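2-hydroxyisobutyryl-CoA mutase large subunit (Aquincola tertiaricarbonis, PDB 4R3U) catalyses, together with its small cobalamin-binding partner subunit, the interconversion of 2-hydroxyisobutyryl-CoA and (S)-3-hydroxybutyryl-CoA. Local coordinates at residues A[161-170]-A[186-197]. Numbering follows the deposited sequence.
Sequences MEALLADIDL and LLAMYVALGEKR
Met161 and Glu162, on the last turn of helix 158-164, face Met189 and Leu193 of helix 183-196, with Met161 CA 7.3 Å from Met189 CA. Leu165 then leaves the helical conformation and opens a type II beta turn to Ile168. Met161 is a knob among Leu186, Met189, Tyr190 and Leu193: CG lies anti to the backbone N (chi1 -169°) and the chain bends at chi3, which brings CE 3.6 Å from Met189 CB. Leu165 CD1 comes to the edge of the Tyr190 ring, 3.7 Å from CE1, and Leu193 CD2 packs against both Leu165 CD1 and Leu170 CD1. Near the surface, Lys196 NZ forms a salt bridge with Glu162 OE2 (3.1 Å), on the syn side but tilted out of the carboxylate plane. The Arg197 guanidinium clamps the turn edge-on: NH2 stands above the Leu165 carbonyl plane, its N-H pointing straight (170°) at Leu165 O, 2.6 Å away, while the NH1 bond to Ile168 O is more bent (133°). Leu165 O also accepts from Ile168 N, on the opposite face. A leucine in place of Arg197 would probably deprive both carbonyls of these donors, leaving the turn less firmly tied to segment 186-197. The two helices, linked through strand 175-178, are neighbours outside the TIM barrel.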
loop_
_atom_site.group_PDB
_atom_site.type_symbol
_atom_site.label_atom_id
_atom_site.label_comp_id
_atom_site.label_asym_id
_atom_site.label_seq_id
_atom_site.Cartn_x
_atom_site.Cartn_y
_atom_site.Cartn_z
ATOM N N MET A 161 7.162 22.830 -28.715
ATOM C CA MET A 161 6.135 21.789 -28.563
ATOM C C MET A 161 6.385 20.617 -29.555
ATOM O O MET A 161 6.096 19.467 -29.219
ATOM C CB MET A 161 4.708 22.355 -28.715
ATOM C CG MET A 161 3.635 21.357 -28.300
ATOM S SD MET A 161 1.977 22.046 -28.188
ATOM C CE MET A 161 2.175 23.087 -26.656
ATOM N N GLU A 162 6.942 20.911 -30.742
ATOM C CA GLU A 162 7.277 19.917 -31.750
ATOM C C GLU A 162 8.355 19.026 -31.167
ATOM O O GLU A 162 8.241 17.805 -31.285
ATOM C CB GLU A 162 7.750 20.593 -33.045
ATOM C CG GLU A 162 6.639 21.361 -33.740
ATOM C CD GLU A 162 7.028 22.328 -34.841
ATOM O OE1 GLU A 162 8.226 22.673 -34.956
ATOM O OE2 GLU A 162 6.113 22.776 -35.565
ATOM N N ALA A 163 9.351 19.633 -30.453
ATOM C CA ALA A 163 10.446 18.935 -29.749
ATOM C C ALA A 163 9.876 18.104 -28.626
ATOM O O ALA A 163 10.272 16.950 -28.480
ATOM C CB ALA A 163 11.457 19.929 -29.193
ATOM N N LEU A 164 8.904 18.670 -27.876
ATOM C CA LEU A 164 8.206 18.036 -26.760
ATOM C C LEU A 164 7.458 16.766 -27.134
ATOM O O LEU A 164 7.501 15.795 -26.389
ATOM C CB LEU A 164 7.231 19.035 -26.090
ATOM C CG LEU A 164 6.382 18.502 -24.907
ATOM C CD1 LEU A 164 7.201 18.405 -23.657
ATOM C CD2 LEU A 164 5.178 19.363 -24.663
ATOM N N LEU A 165 6.717 16.815 -28.224
ATOM C CA LEU A 165 5.848 15.744 -28.694
ATOM C C LEU A 165 6.402 15.006 -29.921
ATOM O O LEU A 165 5.655 14.330 -30.626
ATOM C CB LEU A 165 4.418 16.309 -28.939
ATOM C CG LEU A 165 3.664 16.768 -27.668
ATOM C CD1 LEU A 165 2.495 17.652 -28.002
ATOM C CD2 LEU A 165 3.217 15.560 -26.799
ATOM N N ALA A 166 7.728 15.086 -30.129
ATOM C CA ALA A 166 8.418 14.409 -31.222
ATOM C C ALA A 166 8.203 12.909 -31.106
ATOM O O ALA A 166 8.289 12.363 -30.006
ATOM C CB ALA A 166 9.905 14.735 -31.187
ATOM N N ASP A 167 7.872 12.259 -32.238
ATOM C CA ASP A 167 7.621 10.812 -32.340
ATOM C C ASP A 167 6.449 10.316 -31.449
ATOM O O ASP A 167 6.401 9.138 -31.098
ATOM C CB ASP A 167 8.917 9.981 -32.104
ATOM C CG ASP A 167 10.183 10.591 -32.685
ATOM O OD1 ASP A 167 10.304 10.647 -33.942
ATOM O OD2 ASP A 167 11.035 11.042 -31.892
ATOM N N ILE A 168 5.500 11.211 -31.109
ATOM C CA ILE A 168 4.346 10.870 -30.273
ATOM C C ILE A 168 3.099 10.955 -31.111
ATOM O O ILE A 168 2.803 12.036 -31.615
ATOM C CB ILE A 168 4.253 11.784 -28.992
ATOM C CG1 ILE A 168 5.566 11.782 -28.124
ATOM C CG2 ILE A 168 2.982 11.478 -28.176
ATOM C CD1 ILE A 168 5.875 10.533 -27.237
ATOM N N ASP A 169 2.365 9.836 -31.272
ATOM C CA ASP A 169 1.141 9.832 -32.119
ATOM C C ASP A 169 0.009 10.403 -31.309
ATOM O O ASP A 169 -0.570 9.684 -30.509
ATOM C CB ASP A 169 0.790 8.415 -32.627
ATOM C CG ASP A 169 -0.214 8.375 -33.752
ATOM O OD1 ASP A 169 -1.096 9.258 -33.795
ATOM O OD2 ASP A 169 -0.113 7.467 -34.601
ATOM N N LEU A 170 -0.299 11.689 -31.507
ATOM C CA LEU A 170 -1.312 12.407 -30.728
ATOM C C LEU A 170 -2.733 11.878 -30.844
ATOM O O LEU A 170 -3.544 12.105 -29.919
ATOM C CB LEU A 170 -1.238 13.946 -30.903
ATOM C CG LEU A 170 0.141 14.602 -30.836
ATOM C CD1 LEU A 170 0.077 16.034 -31.323
ATOM C CD2 LEU A 170 0.756 14.483 -29.484
ATOM N N LEU A 186 -0.993 27.423 -25.129
ATOM C CA LEU A 186 -0.592 26.024 -25.278
ATOM C C LEU A 186 -1.607 25.177 -26.020
ATOM O O LEU A 186 -1.205 24.330 -26.815
ATOM C CB LEU A 186 -0.153 25.414 -23.950
ATOM C CG LEU A 186 1.340 25.466 -23.775
ATOM C CD1 LEU A 186 1.809 26.836 -23.418
ATOM C CD2 LEU A 186 1.766 24.549 -22.746
ATOM N N LEU A 187 -2.915 25.470 -25.834
ATOM C CA LEU A 187 -3.980 24.810 -26.579
ATOM C C LEU A 187 -3.917 25.212 -28.078
ATOM O O LEU A 187 -4.120 24.364 -28.953
ATOM C CB LEU A 187 -5.369 25.115 -25.975
ATOM C CG LEU A 187 -6.584 24.477 -26.684
ATOM C CD1 LEU A 187 -6.475 22.930 -26.796
ATOM C CD2 LEU A 187 -7.877 24.925 -26.056
ATOM N N ALA A 188 -3.613 26.491 -28.362
ATOM C CA ALA A 188 -3.457 26.994 -29.726
ATOM C C ALA A 188 -2.287 26.276 -30.404
ATOM O O ALA A 188 -2.406 25.899 -31.569
ATOM C CB ALA A 188 -3.211 28.489 -29.712
ATOM N N MET A 189 -1.184 26.050 -29.659
ATOM C CA MET A 189 0.017 25.354 -30.134
ATOM C C MET A 189 -0.265 23.903 -30.413
ATOM O O MET A 189 0.240 23.370 -31.414
ATOM C CB MET A 189 1.165 25.465 -29.130
ATOM C CG MET A 189 1.873 26.789 -29.153
ATOM S SD MET A 189 3.153 26.876 -27.884
ATOM C CE MET A 189 3.617 28.603 -28.017
ATOM N N TYR A 190 -1.078 23.263 -29.535
ATOM C CA TYR A 190 -1.458 21.871 -29.690
ATOM C C TYR A 190 -2.269 21.672 -30.971
ATOM O O TYR A 190 -1.979 20.748 -31.748
ATOM C CB TYR A 190 -2.217 21.367 -28.451
ATOM C CG TYR A 190 -2.275 19.855 -28.343
ATOM C CD1 TYR A 190 -1.157 19.116 -27.942
ATOM C CD2 TYR A 190 -3.455 19.164 -28.596
ATOM C CE1 TYR A 190 -1.217 17.723 -27.807
ATOM C CE2 TYR A 190 -3.524 17.771 -28.474
ATOM C CZ TYR A 190 -2.404 17.053 -28.078
ATOM O OH TYR A 190 -2.487 15.682 -27.947
ATOM N N VAL A 191 -3.262 22.578 -31.201
ATOM C CA VAL A 191 -4.133 22.575 -32.374
ATOM C C VAL A 191 -3.302 22.790 -33.634
ATOM O O VAL A 191 -3.419 22.001 -34.574
ATOM C CB VAL A 191 -5.335 23.557 -32.230
ATOM C CG1 VAL A 191 -6.099 23.732 -33.552
ATOM C CG2 VAL A 191 -6.277 23.089 -31.130
ATOM N N ALA A 192 -2.425 23.816 -33.631
ATOM C CA ALA A 192 -1.501 24.126 -34.724
ATOM C C ALA A 192 -0.612 22.917 -35.048
ATOM O O ALA A 192 -0.434 22.612 -36.228
ATOM C CB ALA A 192 -0.641 25.324 -34.352
ATOM N N LEU A 193 -0.106 22.199 -34.014
ATOM C CA LEU A 193 0.723 20.991 -34.171
ATOM C C LEU A 193 -0.067 19.835 -34.837
ATOM O O LEU A 193 0.442 19.203 -35.759
ATOM C CB LEU A 193 1.334 20.548 -32.814
ATOM C CG LEU A 193 2.208 19.272 -32.812
ATOM C CD1 LEU A 193 3.471 19.433 -33.640
ATOM C CD2 LEU A 193 2.598 18.888 -31.422
ATOM N N GLY A 194 -1.291 19.604 -34.364
ATOM C CA GLY A 194 -2.202 18.588 -34.874
ATOM C C GLY A 194 -2.523 18.797 -36.328
ATOM O O GLY A 194 -2.519 17.835 -37.099
ATOM N N GLU A 195 -2.738 20.072 -36.725
ATOM C CA GLU A 195 -3.002 20.467 -38.108
ATOM C C GLU A 195 -1.773 20.202 -38.985
ATOM O O GLU A 195 -1.896 19.557 -40.035
ATOM C CB GLU A 195 -3.450 21.941 -38.188
ATOM C CG GLU A 195 -4.904 22.149 -37.779
ATOM C CD GLU A 195 -5.413 23.576 -37.643
ATOM O OE1 GLU A 195 -6.625 23.792 -37.878
ATOM O OE2 GLU A 195 -4.625 24.465 -37.249
ATOM N N LYS A 196 -0.580 20.660 -38.523
ATOM C CA LYS A 196 0.718 20.490 -39.183
ATOM C C LYS A 196 0.996 19.003 -39.456
ATOM O O LYS A 196 1.524 18.646 -40.501
ATOM C CB LYS A 196 1.831 21.095 -38.307
ATOM C CG LYS A 196 3.143 21.298 -39.043
ATOM C CD LYS A 196 4.030 22.340 -38.394
ATOM C CE LYS A 196 5.350 22.451 -39.123
ATOM N NZ LYS A 196 6.216 23.504 -38.543
ATOM N N ARG A 197 0.601 18.148 -38.520
ATOM C CA ARG A 197 0.803 16.712 -38.574
ATOM C C ARG A 197 -0.197 15.969 -39.397
ATOM O O ARG A 197 -0.009 14.776 -39.616
ATOM C CB ARG A 197 0.856 16.136 -37.161
ATOM C CG ARG A 197 2.129 16.495 -36.487
ATOM C CD ARG A 197 2.369 15.462 -35.485
ATOM N NE ARG A 197 3.553 15.750 -34.701
ATOM C CZ ARG A 197 3.862 15.095 -33.595
ATOM N NH1 ARG A 197 3.073 14.123 -33.150
ATOM N NH2 ARG A 197 4.967 15.392 -32.932
#